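Local coordinates for tRNA (adenine(9)-N1)-methyltransferase (Sulfolobus acidocaldarius, PDB 5A7Z), which catalyses the S-adenosyl-L-methionine-dependent methylation of N1 of the adenosine at position 9 in tRNA, at residues A[28-33]-A[100-105]; A[108-113]-A[244-249]; A[141-146]-A[252-257]. All blocks are in the same frame, centred on the assembly; numbering follows the deposited sequence.

Interaction 1 (A[28-33]-A[100-105]); sequences SQKLRE and VSIHLP
Lys30, on helix 22-33, lies with its aliphatic chain against Ser101 O and the methyls of Val100 and Ile102 that flank it, and almost everything in this contact goes through that one side chain. The two backbones come nearest at Lys30 and Ile102, whose CA atoms are 6.3 Å apart. The close part is three methylenes of Lys30 gathered about Ser101 O. Lys30 CG stands 3.2 Å from Ser101 O, followed by CD at 3.4 Å and CE at 3.6 Å from that same oxygen. The torsions explain this: CG leaves anti to the backbone N (chi1 178°), and a bend at chi2 (57°) keeps the chain wrapped around the oxygen instead of carrying it straight past. Two methyl groups complete the fit. Val100 CG2 touches Lys30 CG at 3.8 Å, and Ile102 CG2 reaches Lys30 CB at 4.0 Å. The loop also rests on the preceding turn of the helix, with Val100 on Phe27 and Ile102 on both Val26 and Phe27, while Val100 further meets Met55 of helix 48-57.

The far end of the lysine is much looser. Its NZ is 4.1 Å from Ser101 O and makes a long ion pair with Glu33 OE1 one helical turn on, at 3.9 Å. Glu33 and Ser101 are both exposed, so this side of the contact belongs to the protein surface. Here the loop that follows strand 91-95 is laid along helix 22-33 on its way to strand 109-113. Chemically, the lysine works mainly through its methylenes, and the hold on the loop is one of shape and van der Waals contact; the ammonium group probably remains largely solvated and adds little directional grip.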
ATOM      1  N   SER A  28      15.444  -2.444   6.525  1.00 32.08           N
ATOM      2  CA  SER A  28      16.266  -3.063   7.576  1.00 34.15           C
ATOM      3  C   SER A  28      17.354  -3.923   7.001  1.00 33.65           C
ATOM      4  O   SER A  28      18.406  -3.984   7.562  1.00 32.55           O
ATOM      5  CB  SER A  28      15.436  -3.908   8.534  1.00 35.53           C
ATOM      6  OG  SER A  28      14.756  -4.910   7.837  1.00 41.54           O
ATOM      7  N   GLN A  29      17.071  -4.620   5.903  1.00 36.21           N
ATOM      8  CA  GLN A  29      18.082  -5.455   5.219  1.00 39.97           C
ATOM      9  C   GLN A  29      19.301  -4.633   4.814  1.00 37.64           C
ATOM     10  O   GLN A  29      20.437  -5.058   4.967  1.00 37.10           O
ATOM     11  CB  GLN A  29      17.475  -6.143   3.986  1.00 44.65           C
ATOM     12  CG  GLN A  29      16.530  -7.285   4.364  1.00 60.80           C
ATOM     13  CD  GLN A  29      16.013  -8.086   3.165  1.00 67.35           C
ATOM     14  OE1 GLN A  29      15.189  -7.607   2.378  1.00 62.23           O
ATOM     15  NE2 GLN A  29      16.470  -9.328   3.051  1.00 67.37           N
ATOM     16  N   LYS A  30      19.045  -3.436   4.325  1.00 36.68           N
ATOM     17  CA  LYS A  30      20.090  -2.582   3.876  1.00 32.97           C
ATOM     18  C   LYS A  30      20.879  -2.061   5.061  1.00 35.45           C
ATOM     19  O   LYS A  30      22.122  -1.981   5.023  1.00 38.15           O
ATOM     20  CB  LYS A  30      19.498  -1.443   3.079  1.00 35.03           C
ATOM     21  CG  LYS A  30      20.521  -0.456   2.586  1.00 41.50           C
ATOM     22  CD  LYS A  30      21.578  -1.131   1.737  1.00 41.83           C
ATOM     23  CE  LYS A  30      22.605  -0.126   1.264  1.00 44.91           C
ATOM     24  NZ  LYS A  30      23.288  -0.679   0.078  1.00 50.32           N
ATOM     25  N   LEU A  31      20.169  -1.656   6.103  1.00 33.55           N
ATOM     26  CA  LEU A  31      20.822  -1.100   7.282  1.00 34.94           C
ATOM     27  C   LEU A  31      21.724  -2.139   7.952  1.00 34.52           C
ATOM     28  O   LEU A  31      22.845  -1.820   8.371  1.00 35.92           O
ATOM     29  CB  LEU A  31      19.788  -0.582   8.284  1.00 34.58           C
ATOM     30  CG  LEU A  31      18.972   0.617   7.809  1.00 33.65           C
ATOM     31  CD1 LEU A  31      17.671   0.727   8.580  1.00 32.70           C
ATOM     32  CD2 LEU A  31      19.764   1.914   7.896  1.00 32.15           C
ATOM     33  N   ARG A  32      21.232  -3.368   8.037  1.00 34.42           N
ATOM     34  CA  ARG A  32      22.018  -4.507   8.506  1.00 39.51           C
ATOM     35  C   ARG A  32      23.286  -4.762   7.675  1.00 36.45           C
ATOM     36  O   ARG A  32      24.315  -5.054   8.220  1.00 40.13           O
ATOM     37  CB  ARG A  32      21.200  -5.767   8.422  1.00 47.52           C
ATOM     38  CG  ARG A  32      20.150  -5.947   9.479  1.00 59.00           C
ATOM     39  CD  ARG A  32      19.563  -7.346   9.314  1.00 69.30           C
ATOM     40  NE  ARG A  32      18.270  -7.484   9.952  1.00 80.29           N
ATOM     41  CZ  ARG A  32      18.089  -7.517  11.268  1.00 95.61           C
ATOM     42  NH1 ARG A  32      19.124  -7.402  12.093  1.00108.31           N
ATOM     43  NH2 ARG A  32      16.868  -7.668  11.766  1.00109.83           N
ATOM     44  N   GLU A  33      23.155  -4.769   6.364  1.00 38.79           N
ATOM     45  CA  GLU A  33      24.306  -4.820   5.463  1.00 42.18           C
ATOM     46  C   GLU A  33      25.354  -3.828   5.888  1.00 40.19           C
ATOM     47  O   GLU A  33      26.517  -4.160   5.995  1.00 40.40           O
ATOM     48  CB  GLU A  33      23.886  -4.477   4.041  1.00 45.79           C
ATOM     49  CG  GLU A  33      23.347  -5.627   3.214  1.00 57.11           C
ATOM     50  CD  GLU A  33      23.132  -5.239   1.733  1.00 68.22           C
ATOM     51  OE1 GLU A  33      23.893  -4.382   1.218  1.00 72.41           O
ATOM     52  OE2 GLU A  33      22.191  -5.770   1.092  1.00 69.10           O
ATOM     53  N   VAL A 100      20.100   5.844   1.404  1.00 42.20           N
ATOM     54  CA  VAL A 100      20.661   4.525   1.100  1.00 38.57           C
ATOM     55  C   VAL A 100      19.715   3.807   0.163  1.00 37.78           C
ATOM     56  O   VAL A 100      18.513   3.967   0.267  1.00 39.17           O
ATOM     57  CB  VAL A 100      20.932   3.682   2.370  1.00 40.63           C
ATOM     58  CG1 VAL A 100      21.745   4.485   3.363  1.00 42.92           C
ATOM     59  CG2 VAL A 100      19.642   3.172   3.014  1.00 40.31           C
ATOM     60  N   SER A 101      20.276   3.092  -0.802  1.00 41.99           N
ATOM     61  CA  SER A 101      19.504   2.330  -1.767  1.00 44.01           C
ATOM     62  C   SER A 101      18.795   1.187  -1.095  1.00 39.72           C
ATOM     63  O   SER A 101      19.404   0.447  -0.327  1.00 39.17           O
ATOM     64  CB  SER A 101      20.426   1.726  -2.812  1.00 48.38           C
ATOM     65  OG  SER A 101      20.955   2.726  -3.636  1.00 60.47           O
ATOM     66  N   ILE A 102      17.524   1.002  -1.413  1.00 35.15           N
ATOM     67  CA  ILE A 102      16.830  -0.186  -0.967  1.00 39.06           C
ATOM     68  C   ILE A 102      16.084  -0.849  -2.119  1.00 40.18           C
ATOM     69  O   ILE A 102      15.719  -0.199  -3.095  1.00 41.69           O
ATOM     70  CB  ILE A 102      15.876   0.121   0.202  1.00 37.62           C
ATOM     71  CG1 ILE A 102      14.742   1.034  -0.221  1.00 35.98           C
ATOM     72  CG2 ILE A 102      16.635   0.754   1.334  1.00 38.57           C
ATOM     73  CD1 ILE A 102      13.698   1.208   0.855  1.00 38.19           C
ATOM     74  N   HIS A 103      15.891  -2.151  -2.029  1.00 38.44           N
ATOM     75  CA  HIS A 103      15.242  -2.836  -3.109  1.00 47.48           C
ATOM     76  C   HIS A 103      13.741  -2.697  -2.953  1.00 41.09           C
ATOM     77  O   HIS A 103      13.119  -3.412  -2.179  1.00 42.98           O
ATOM     78  CB  HIS A 103      15.643  -4.312  -3.175  1.00 56.59           C
ATOM     79  CG  HIS A 103      15.296  -4.956  -4.482  1.00 72.89           C
ATOM     80  ND1 HIS A 103      16.252  -5.426  -5.359  1.00 82.15           N
ATOM     81  CD2 HIS A 103      14.102  -5.129  -5.100  1.00 78.69           C
ATOM     82  CE1 HIS A 103      15.657  -5.899  -6.441  1.00 86.36           C
ATOM     83  NE2 HIS A 103      14.354  -5.727  -6.311  1.00 88.37           N
ATOM     84  N   LEU A 104      13.166  -1.779  -3.699  1.00 37.80           N
ATOM     85  CA  LEU A 104      11.763  -1.469  -3.552  1.00 44.30           C
ATOM     86  C   LEU A 104      10.909  -2.679  -3.953  1.00 43.37           C
ATOM     87  O   LEU A 104      11.130  -3.277  -4.994  1.00 47.11           O
ATOM     88  CB  LEU A 104      11.405  -0.245  -4.384  1.00 45.47           C
ATOM     89  CG  LEU A 104      12.334   0.962  -4.197  1.00 47.70           C
ATOM     90  CD1 LEU A 104      12.080   2.008  -5.264  1.00 51.09           C
ATOM     91  CD2 LEU A 104      12.170   1.573  -2.818  1.00 48.58           C
ATOM     92  N   PRO A 105       9.981  -3.078  -3.084  1.00 39.38           N
ATOM     93  CA  PRO A 105       9.160  -4.261  -3.289  1.00 40.79           C
ATOM     94  C   PRO A 105       8.254  -4.220  -4.551  1.00 36.70           C
ATOM     95  O   PRO A 105       7.599  -3.238  -4.805  1.00 32.95           O
ATOM     96  CB  PRO A 105       8.294  -4.299  -2.014  1.00 41.47           C
ATOM     97  CG  PRO A 105       8.204  -2.879  -1.581  1.00 41.78           C
ATOM     98  CD  PRO A 105       9.548  -2.306  -1.905  1.00 43.00           C
TER

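Interaction 2 (A[108-113]-A[244-249]); sequences PKMVID and KILEII
Met110 of strand 109-113 and Leu246 of helix 242-255 mark the closest approach of the two backbones, with their CA atoms 7.5 Å apart. The arrangement belongs to the SPOUT methyltransferase domain: the strand lies between parallel neighbours 148-151 and 196-202, and the helix covers one face of their sheet. Met110, modelled as selenomethionine, points its side chain at the helix, whereas Val111 turns to the other face. The contact is wholly apolar and buried. One branch of Leu246 does the touching: CD1 lies in the bend of the Met110 chain, 3.6 Å from each of CB, CG and SE of Met110. That bend comes from chi2 (-73°), which turns the selenium back onto the same methyl. Leu246 reaches in because its CG is set anti to the backbone N (chi1 179°), which swings the branch across to the strand. Helix 122-142 closes the same core from a second direction, with Ile139 against Met110 and Cys135 against Leu246, while Phe197 of the adjoining strand touches both Met110 and Ile249. Ile249, one turn along from Leu246, makes the lighter contact, its CG2 methyl resting 4.2 Å from Met110 SE.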
ATOM      1  N   PRO A 108       3.046  -6.147  -2.524  1.00 34.14           N
ATOM      2  CA  PRO A 108       1.887  -6.401  -3.349  1.00 34.55           C
ATOM      3  C   PRO A 108       1.547  -5.220  -4.253  1.00 34.21           C
ATOM      4  O   PRO A 108       2.051  -4.114  -4.045  1.00 32.68           O
ATOM      5  CB  PRO A 108       0.773  -6.619  -2.321  1.00 35.17           C
ATOM      6  CG  PRO A 108       1.189  -5.790  -1.146  1.00 33.03           C
ATOM      7  CD  PRO A 108       2.680  -5.980  -1.101  1.00 32.29           C
ATOM      8  N   LYS A 109       0.706  -5.484  -5.256  1.00 33.95           N
ATOM      9  CA  LYS A 109       0.268  -4.471  -6.215  1.00 33.76           C
ATOM     10  C   LYS A 109      -1.171  -4.156  -6.004  1.00 29.71           C
ATOM     11  O   LYS A 109      -1.994  -5.048  -5.958  1.00 33.10           O
ATOM     12  CB  LYS A 109       0.435  -4.978  -7.630  1.00 32.61           C
ATOM     13  CG  LYS A 109       1.870  -5.144  -8.029  1.00 36.69           C
ATOM     14  CD  LYS A 109       1.947  -5.655  -9.441  1.00 39.14           C
ATOM     15  CE  LYS A 109       3.388  -5.781  -9.894  1.00 41.83           C
ATOM     16  NZ  LYS A 109       3.506  -6.764 -11.016  1.00 45.18           N
HETATM   17  N   MSE A 110      -1.472  -2.875  -5.919  1.00 30.20           N
HETATM   18  CA  MSE A 110      -2.820  -2.393  -5.788  1.00 33.69           C
HETATM   19  C   MSE A 110      -3.145  -1.690  -7.096  1.00 33.10           C
HETATM   20  O   MSE A 110      -2.484  -0.731  -7.476  1.00 32.96           O
HETATM   21  CB  MSE A 110      -2.872  -1.405  -4.602  1.00 36.00           C
HETATM   22  CG  MSE A 110      -2.148  -1.944  -3.347  1.00 43.86           C
HETATM   23 SE   MSE A 110      -3.227  -3.398  -2.514  1.00 50.27          SE
HETATM   24  CE  MSE A 110      -1.768  -4.631  -2.198  1.00 46.56           C
ATOM     25  N   VAL A 111      -4.172  -2.159  -7.780  1.00 29.84           N
ATOM     26  CA  VAL A 111      -4.482  -1.688  -9.132  1.00 30.62           C
ATOM     27  C   VAL A 111      -5.837  -1.062  -9.112  1.00 29.22           C
ATOM     28  O   VAL A 111      -6.814  -1.705  -8.686  1.00 32.49           O
ATOM     29  CB  VAL A 111      -4.467  -2.858 -10.115  1.00 32.11           C
ATOM     30  CG1 VAL A 111      -4.885  -2.410 -11.484  1.00 33.59           C
ATOM     31  CG2 VAL A 111      -3.070  -3.476 -10.161  1.00 36.35           C
ATOM     32  N   ILE A 112      -5.898   0.215  -9.457  1.00 31.33           N
ATOM     33  CA  ILE A 112      -7.178   0.891  -9.644  1.00 34.01           C
ATOM     34  C   ILE A 112      -7.526   0.872 -11.125  1.00 36.22           C
ATOM     35  O   ILE A 112      -6.815   1.466 -11.960  1.00 29.60           O
ATOM     36  CB  ILE A 112      -7.154   2.354  -9.155  1.00 36.59           C
ATOM     37  CG1 ILE A 112      -6.553   2.444  -7.736  1.00 38.93           C
ATOM     38  CG2 ILE A 112      -8.562   2.952  -9.180  1.00 33.27           C
ATOM     39  CD1 ILE A 112      -7.200   1.508  -6.765  1.00 44.61           C
ATOM     40  N   ASP A 113      -8.625   0.194 -11.444  1.00 34.09           N
ATOM     41  CA  ASP A 113      -9.026  -0.003 -12.845  1.00 36.80           C
ATOM     42  C   ASP A 113     -10.029   1.062 -13.260  1.00 34.51           C
ATOM     43  O   ASP A 113     -11.215   0.980 -12.959  1.00 34.23           O
ATOM     44  CB  ASP A 113      -9.608  -1.396 -13.033  1.00 33.75           C
ATOM     45  CG  ASP A 113      -9.826  -1.769 -14.510  1.00 38.30           C
ATOM     46  OD1 ASP A 113      -9.899  -0.862 -15.406  1.00 32.98           O
ATOM     47  OD2 ASP A 113      -9.956  -2.995 -14.766  1.00 38.42           O
ATOM     48  N   LYS A 244     -10.854   3.430   0.860  1.00 36.56           N
ATOM     49  CA  LYS A 244     -11.154   2.700   2.082  1.00 35.95           C
ATOM     50  C   LYS A 244     -10.981   1.178   1.904  1.00 33.72           C
ATOM     51  O   LYS A 244     -10.421   0.510   2.758  1.00 34.19           O
ATOM     52  CB  LYS A 244     -12.567   3.023   2.542  1.00 40.57           C
ATOM     53  CG  LYS A 244     -12.793   4.495   2.861  1.00 44.79           C
ATOM     54  CD  LYS A 244     -12.631   4.796   4.334  1.00 55.23           C
ATOM     55  CE  LYS A 244     -13.616   5.858   4.790  1.00 64.30           C
ATOM     56  NZ  LYS A 244     -14.836   5.238   5.372  1.00 67.32           N
ATOM     57  N   ILE A 245     -11.443   0.654   0.778  1.00 30.14           N
ATOM     58  CA  ILE A 245     -11.180  -0.728   0.401  1.00 31.67           C
ATOM     59  C   ILE A 245      -9.669  -1.002   0.348  1.00 31.25           C
ATOM     60  O   ILE A 245      -9.190  -2.036   0.851  1.00 30.56           O
ATOM     61  CB  ILE A 245     -11.785  -1.066  -0.995  1.00 31.85           C
ATOM     62  CG1 ILE A 245     -13.318  -0.973  -0.984  1.00 38.55           C
ATOM     63  CG2 ILE A 245     -11.378  -2.458  -1.440  1.00 28.93           C
ATOM     64  CD1 ILE A 245     -13.972  -1.902   0.013  1.00 42.50           C
ATOM     65  N   LEU A 246      -8.926  -0.120  -0.316  1.00 28.73           N
ATOM     66  CA  LEU A 246      -7.468  -0.250  -0.371  1.00 29.05           C
ATOM     67  C   LEU A 246      -6.877  -0.365   1.043  1.00 29.17           C
ATOM     68  O   LEU A 246      -6.109  -1.266   1.348  1.00 30.22           O
ATOM     69  CB  LEU A 246      -6.884   0.962  -1.051  1.00 31.49           C
ATOM     70  CG  LEU A 246      -5.360   0.973  -1.158  1.00 33.87           C
ATOM     71  CD1 LEU A 246      -4.910  -0.267  -1.876  1.00 34.72           C
ATOM     72  CD2 LEU A 246      -4.890   2.213  -1.912  1.00 36.48           C
ATOM     73  N   GLU A 247      -7.246   0.555   1.914  1.00 31.83           N
ATOM     74  CA  GLU A 247      -6.706   0.545   3.263  1.00 33.59           C
ATOM     75  C   GLU A 247      -7.039  -0.746   4.035  1.00 34.33           C
ATOM     76  O   GLU A 247      -6.215  -1.251   4.793  1.00 33.23           O
ATOM     77  CB  GLU A 247      -7.169   1.765   4.051  1.00 35.97           C
ATOM     78  CG  GLU A 247      -6.579   1.776   5.438  1.00 37.67           C
ATOM     79  CD  GLU A 247      -6.829   3.059   6.199  1.00 42.23           C
ATOM     80  OE1 GLU A 247      -7.159   4.071   5.559  1.00 48.59           O
ATOM     81  OE2 GLU A 247      -6.692   3.049   7.455  1.00 45.90           O
ATOM     82  N   ILE A 248      -8.224  -1.291   3.819  1.00 33.16           N
ATOM     83  CA  ILE A 248      -8.572  -2.564   4.425  1.00 34.74           C
ATOM     84  C   ILE A 248      -7.633  -3.671   3.993  1.00 34.59           C
ATOM     85  O   ILE A 248      -7.242  -4.517   4.813  1.00 34.27           O
ATOM     86  CB  ILE A 248     -10.016  -2.989   4.099  1.00 34.43           C
ATOM     87  CG1 ILE A 248     -11.012  -2.117   4.871  1.00 37.81           C
ATOM     88  CG2 ILE A 248     -10.219  -4.462   4.435  1.00 37.13           C
ATOM     89  CD1 ILE A 248     -12.434  -2.170   4.340  1.00 38.43           C
ATOM     90  N   ILE A 249      -7.345  -3.733   2.696  1.00 35.51           N
ATOM     91  CA  ILE A 249      -6.485  -4.802   2.159  1.00 34.28           C
ATOM     92  C   ILE A 249      -5.118  -4.643   2.816  1.00 31.73           C
ATOM     93  O   ILE A 249      -4.523  -5.591   3.279  1.00 31.91           O
ATOM     94  CB  ILE A 249      -6.302  -4.725   0.610  1.00 35.72           C
ATOM     95  CG1 ILE A 249      -7.636  -4.690  -0.147  1.00 40.81           C
ATOM     96  CG2 ILE A 249      -5.468  -5.890   0.099  1.00 32.74           C
ATOM     97  CD1 ILE A 249      -8.509  -5.895   0.076  1.00 40.40           C
TER

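Interaction 3 (A[141-146]-A[252-257]); sequences KFLWDG and VKELDQ
Glu254, the residue whose backbone lies nearest Phe142, opens the contact from the 252-257 side with its aliphatic base. Its CB sits at the edge of the Phe142 ring, near the ring plane, 4.2 Å from CD2. From there the chain bends at chi2 (-68°) and leads the carboxylate away from the ring toward Leu143, with the carboxylate and ring planes turned 77° apart. Leu143 crosses this side chain at about a right angle, its CD2 methyl 3.8 Å from Glu254 OE2. The buried carboxylate has polar partners for both oxygens. A water donates to Glu254 OE1 at 2.8 Å and also to Phe142 O at 2.7 Å, bridging the glutamate to the backbone of the other segment, while OE2 is hydrogen-bonded to Thr22 OG1 at the start of helix 22-33. In the SPOUT domain this is where the C-terminal end of helix 122-142 and the loop leaving it meet the last turn of helix 242-255; Phe142 also packs on Glu247, Leu250 and Arg251 of that helix. Leu255 comes next and crosses Phe142 at about a right angle. It places CD2 3.7 Å from Phe142 CE2, and its other methyl, CD1, is 4.0 Å from both CE2 and CD2 of Phe142, so the two methyls lie along that bond of the ring. Met21 touches both Leu255 and Glu254. At Asp256 the backbone takes a positive phi (55°) and turns off the helical path, and Gln257 then makes a backbone hydrogen bond with Arg251.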
ATOM      1  N   LYS A 141       1.013   5.313   3.524  1.00 28.06           N
ATOM      2  CA  LYS A 141       0.913   4.886   4.886  1.00 29.16           C
ATOM      3  C   LYS A 141       1.446   3.464   5.082  1.00 27.88           C
ATOM      4  O   LYS A 141       1.880   3.128   6.131  1.00 32.55           O
ATOM      5  CB  LYS A 141      -0.549   4.914   5.320  1.00 34.39           C
ATOM      6  CG  LYS A 141      -0.994   6.042   6.193  1.00 37.92           C
ATOM      7  CD  LYS A 141      -0.632   7.386   5.663  1.00 44.99           C
ATOM      8  CE  LYS A 141      -1.694   8.422   5.961  1.00 54.97           C
ATOM      9  NZ  LYS A 141      -1.505   9.685   5.203  1.00 56.93           N
ATOM     10  N   PHE A 142       1.364   2.642   4.042  1.00 27.75           N
ATOM     11  CA  PHE A 142       1.736   1.238   4.168  1.00 27.08           C
ATOM     12  C   PHE A 142       2.958   0.868   3.336  1.00 29.79           C
ATOM     13  O   PHE A 142       3.870   0.199   3.822  1.00 29.76           O
ATOM     14  CB  PHE A 142       0.556   0.339   3.789  1.00 28.74           C
ATOM     15  CG  PHE A 142      -0.646   0.513   4.673  1.00 29.49           C
ATOM     16  CD1 PHE A 142      -1.551   1.534   4.440  1.00 29.53           C
ATOM     17  CD2 PHE A 142      -0.870  -0.346   5.736  1.00 29.49           C
ATOM     18  CE1 PHE A 142      -2.659   1.696   5.251  1.00 33.62           C
ATOM     19  CE2 PHE A 142      -1.976  -0.190   6.551  1.00 33.54           C
ATOM     20  CZ  PHE A 142      -2.871   0.833   6.308  1.00 34.85           C
ATOM     21  N   LEU A 143       2.970   1.299   2.080  1.00 28.97           N
ATOM     22  CA  LEU A 143       4.030   0.935   1.178  1.00 29.90           C
ATOM     23  C   LEU A 143       4.657   2.177   0.598  1.00 28.08           C
ATOM     24  O   LEU A 143       5.071   3.007   1.327  1.00 27.07           O
ATOM     25  CB  LEU A 143       3.483   0.047   0.075  1.00 32.65           C
ATOM     26  CG  LEU A 143       2.956  -1.308   0.515  1.00 36.91           C
ATOM     27  CD1 LEU A 143       1.976  -1.975  -0.418  1.00 36.46           C
ATOM     28  CD2 LEU A 143       4.047  -2.255   0.946  1.00 36.71           C
ATOM     29  N   TRP A 144       4.695   2.296  -0.718  1.00 30.70           N
ATOM     30  CA  TRP A 144       5.060   3.530  -1.361  1.00 31.34           C
ATOM     31  C   TRP A 144       4.335   3.661  -2.682  1.00 31.86           C
ATOM     32  O   TRP A 144       3.693   2.729  -3.103  1.00 28.30           O
ATOM     33  CB  TRP A 144       6.567   3.666  -1.495  1.00 34.05           C
ATOM     34  CG  TRP A 144       7.133   3.103  -2.684  1.00 36.04           C
ATOM     35  CD1 TRP A 144       7.180   1.820  -3.016  1.00 38.80           C
ATOM     36  CD2 TRP A 144       7.737   3.812  -3.733  1.00 43.44           C
ATOM     37  NE1 TRP A 144       7.775   1.655  -4.214  1.00 40.10           N
ATOM     38  CE2 TRP A 144       8.132   2.880  -4.682  1.00 44.34           C
ATOM     39  CE3 TRP A 144       7.981   5.154  -3.973  1.00 48.09           C
ATOM     40  CZ2 TRP A 144       8.751   3.239  -5.844  1.00 43.90           C
ATOM     41  CZ3 TRP A 144       8.600   5.501  -5.116  1.00 47.62           C
ATOM     42  CH2 TRP A 144       8.983   4.551  -6.037  1.00 45.35           C
ATOM     43  N   ASP A 145       4.414   4.836  -3.290  1.00 29.73           N
ATOM     44  CA  ASP A 145       3.747   5.126  -4.560  1.00 32.73           C
ATOM     45  C   ASP A 145       3.810   3.979  -5.563  1.00 31.05           C
ATOM     46  O   ASP A 145       2.898   3.754  -6.285  1.00 28.10           O
ATOM     47  CB  ASP A 145       4.315   6.367  -5.268  1.00 32.48           C
ATOM     48  CG  ASP A 145       4.238   7.633  -4.447  1.00 39.85           C
ATOM     49  OD1 ASP A 145       4.234   7.576  -3.228  1.00 42.96           O
ATOM     50  OD2 ASP A 145       4.199   8.697  -5.033  1.00 39.02           O
ATOM     51  N   GLY A 146       4.941   3.301  -5.619  1.00 36.33           N
ATOM     52  CA  GLY A 146       5.257   2.405  -6.754  1.00 36.86           C
ATOM     53  C   GLY A 146       4.463   1.119  -6.705  1.00 36.07           C
ATOM     54  O   GLY A 146       4.472   0.342  -7.652  1.00 35.68           O
ATOM     55  N   VAL A 252      -4.672  -5.689   6.480  1.00 33.41           N
ATOM     56  CA  VAL A 252      -4.633  -7.116   6.672  1.00 33.53           C
ATOM     57  C   VAL A 252      -3.264  -7.649   6.245  1.00 37.23           C
ATOM     58  O   VAL A 252      -2.639  -8.408   6.970  1.00 38.66           O
ATOM     59  CB  VAL A 252      -5.758  -7.801   5.889  1.00 34.31           C
ATOM     60  CG1 VAL A 252      -5.560  -9.295   5.881  1.00 39.01           C
ATOM     61  CG2 VAL A 252      -7.116  -7.451   6.487  1.00 35.23           C
ATOM     62  N   LYS A 253      -2.742  -7.148   5.141  1.00 34.48           N
ATOM     63  CA  LYS A 253      -1.523  -7.714   4.581  1.00 34.64           C
ATOM     64  C   LYS A 253      -0.255  -7.180   5.205  1.00 35.82           C
ATOM     65  O   LYS A 253       0.752  -7.887   5.237  1.00 33.79           O
ATOM     66  CB  LYS A 253      -1.461  -7.459   3.106  1.00 34.76           C
ATOM     67  CG  LYS A 253      -2.559  -8.164   2.332  1.00 37.07           C
ATOM     68  CD  LYS A 253      -2.333  -8.008   0.849  1.00 36.62           C
ATOM     69  CE  LYS A 253      -1.033  -8.686   0.398  1.00 33.46           C
ATOM     70  NZ  LYS A 253      -1.186 -10.151   0.494  1.00 32.87           N
ATOM     71  N   GLU A 254      -0.263  -5.922   5.628  1.00 34.33           N
ATOM     72  CA  GLU A 254       0.977  -5.283   6.079  1.00 35.51           C
ATOM     73  C   GLU A 254       0.992  -5.092   7.587  1.00 35.73           C
ATOM     74  O   GLU A 254       2.049  -5.004   8.199  1.00 36.99           O
ATOM     75  CB  GLU A 254       1.174  -3.945   5.377  1.00 34.94           C
ATOM     76  CG  GLU A 254       1.567  -4.084   3.918  1.00 37.08           C
ATOM     77  CD  GLU A 254       2.959  -4.663   3.745  1.00 35.81           C
ATOM     78  OE1 GLU A 254       3.862  -4.316   4.532  1.00 37.25           O
ATOM     79  OE2 GLU A 254       3.148  -5.446   2.816  1.00 33.58           O
ATOM     80  N   LEU A 255      -0.184  -5.022   8.182  1.00 34.46           N
ATOM     81  CA  LEU A 255      -0.289  -4.841   9.626  1.00 35.84           C
ATOM     82  C   LEU A 255      -0.696  -6.117  10.320  1.00 37.08           C
ATOM     83  O   LEU A 255      -0.786  -6.165  11.524  1.00 41.55           O
ATOM     84  CB  LEU A 255      -1.282  -3.727   9.949  1.00 34.70           C
ATOM     85  CG  LEU A 255      -0.697  -2.341  10.134  1.00 38.87           C
ATOM     86  CD1 LEU A 255       0.447  -2.033   9.156  1.00 42.86           C
ATOM     87  CD2 LEU A 255      -1.802  -1.301  10.044  1.00 38.72           C
ATOM     88  N   ASP A 256      -0.925  -7.163   9.552  1.00 39.98           N
ATOM     89  CA  ASP A 256      -1.442  -8.409  10.100  1.00 44.94           C
ATOM     90  C   ASP A 256      -2.728  -8.197  10.880  1.00 41.90           C
ATOM     91  O   ASP A 256      -2.958  -8.843  11.879  1.00 42.80           O
ATOM     92  CB  ASP A 256      -0.389  -9.091  10.977  1.00 44.60           C
ATOM     93  CG  ASP A 256       0.776  -9.612  10.171  1.00 44.61           C
ATOM     94  OD1 ASP A 256       0.512 -10.292   9.153  1.00 49.77           O
ATOM     95  OD2 ASP A 256       1.946  -9.305  10.525  1.00 49.27           O
ATOM     96  N   GLN A 257      -3.573  -7.305  10.405  1.00 39.03           N
ATOM     97  CA  GLN A 257      -4.805  -7.100  11.041  1.00 38.47           C
ATOM     98  C   GLN A 257      -5.804  -8.112  10.554  1.00 43.82           C
ATOM     99  O   GLN A 257      -5.743  -8.612   9.425  1.00 39.65           O
ATOM    100  CB  GLN A 257      -5.315  -5.703  10.789  1.00 44.22           C
ATOM    101  CG  GLN A 257      -5.568  -4.939  12.059  1.00 45.28           C
ATOM    102  CD  GLN A 257      -6.352  -3.671  11.850  1.00 50.90           C
ATOM    103  OE1 GLN A 257      -6.397  -3.129  10.753  1.00 52.34           O
ATOM    104  NE2 GLN A 257      -6.995  -3.193  12.914  1.00 58.23           N
TER
HETATM  105  O   HOH W   1       5.428  -1.961   4.309  1.00 30.15           O

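In the fold
The three contacts run from the N-terminal part into the SPOUT domain. Interaction 1 closes first along the chain and lies about 25 Å from interaction 2 and 17 Å from interaction 3, centre to centre. Its loop leads directly into strand 109-113, and Leu104 CD1 packs on Trp144 CZ2 at 3.6 Å, joining it to interaction 3. Interactions 2 and 3 have centres about 10 Å apart and alternate along the chain: strand 109-113 and helix 122-142 follow one another, and both pack on helix 242-255. Pro108 touches Lys253, Leu143 and Glu254. Helix 242-255 thus packs against both the sheet and the end of helix 122-142.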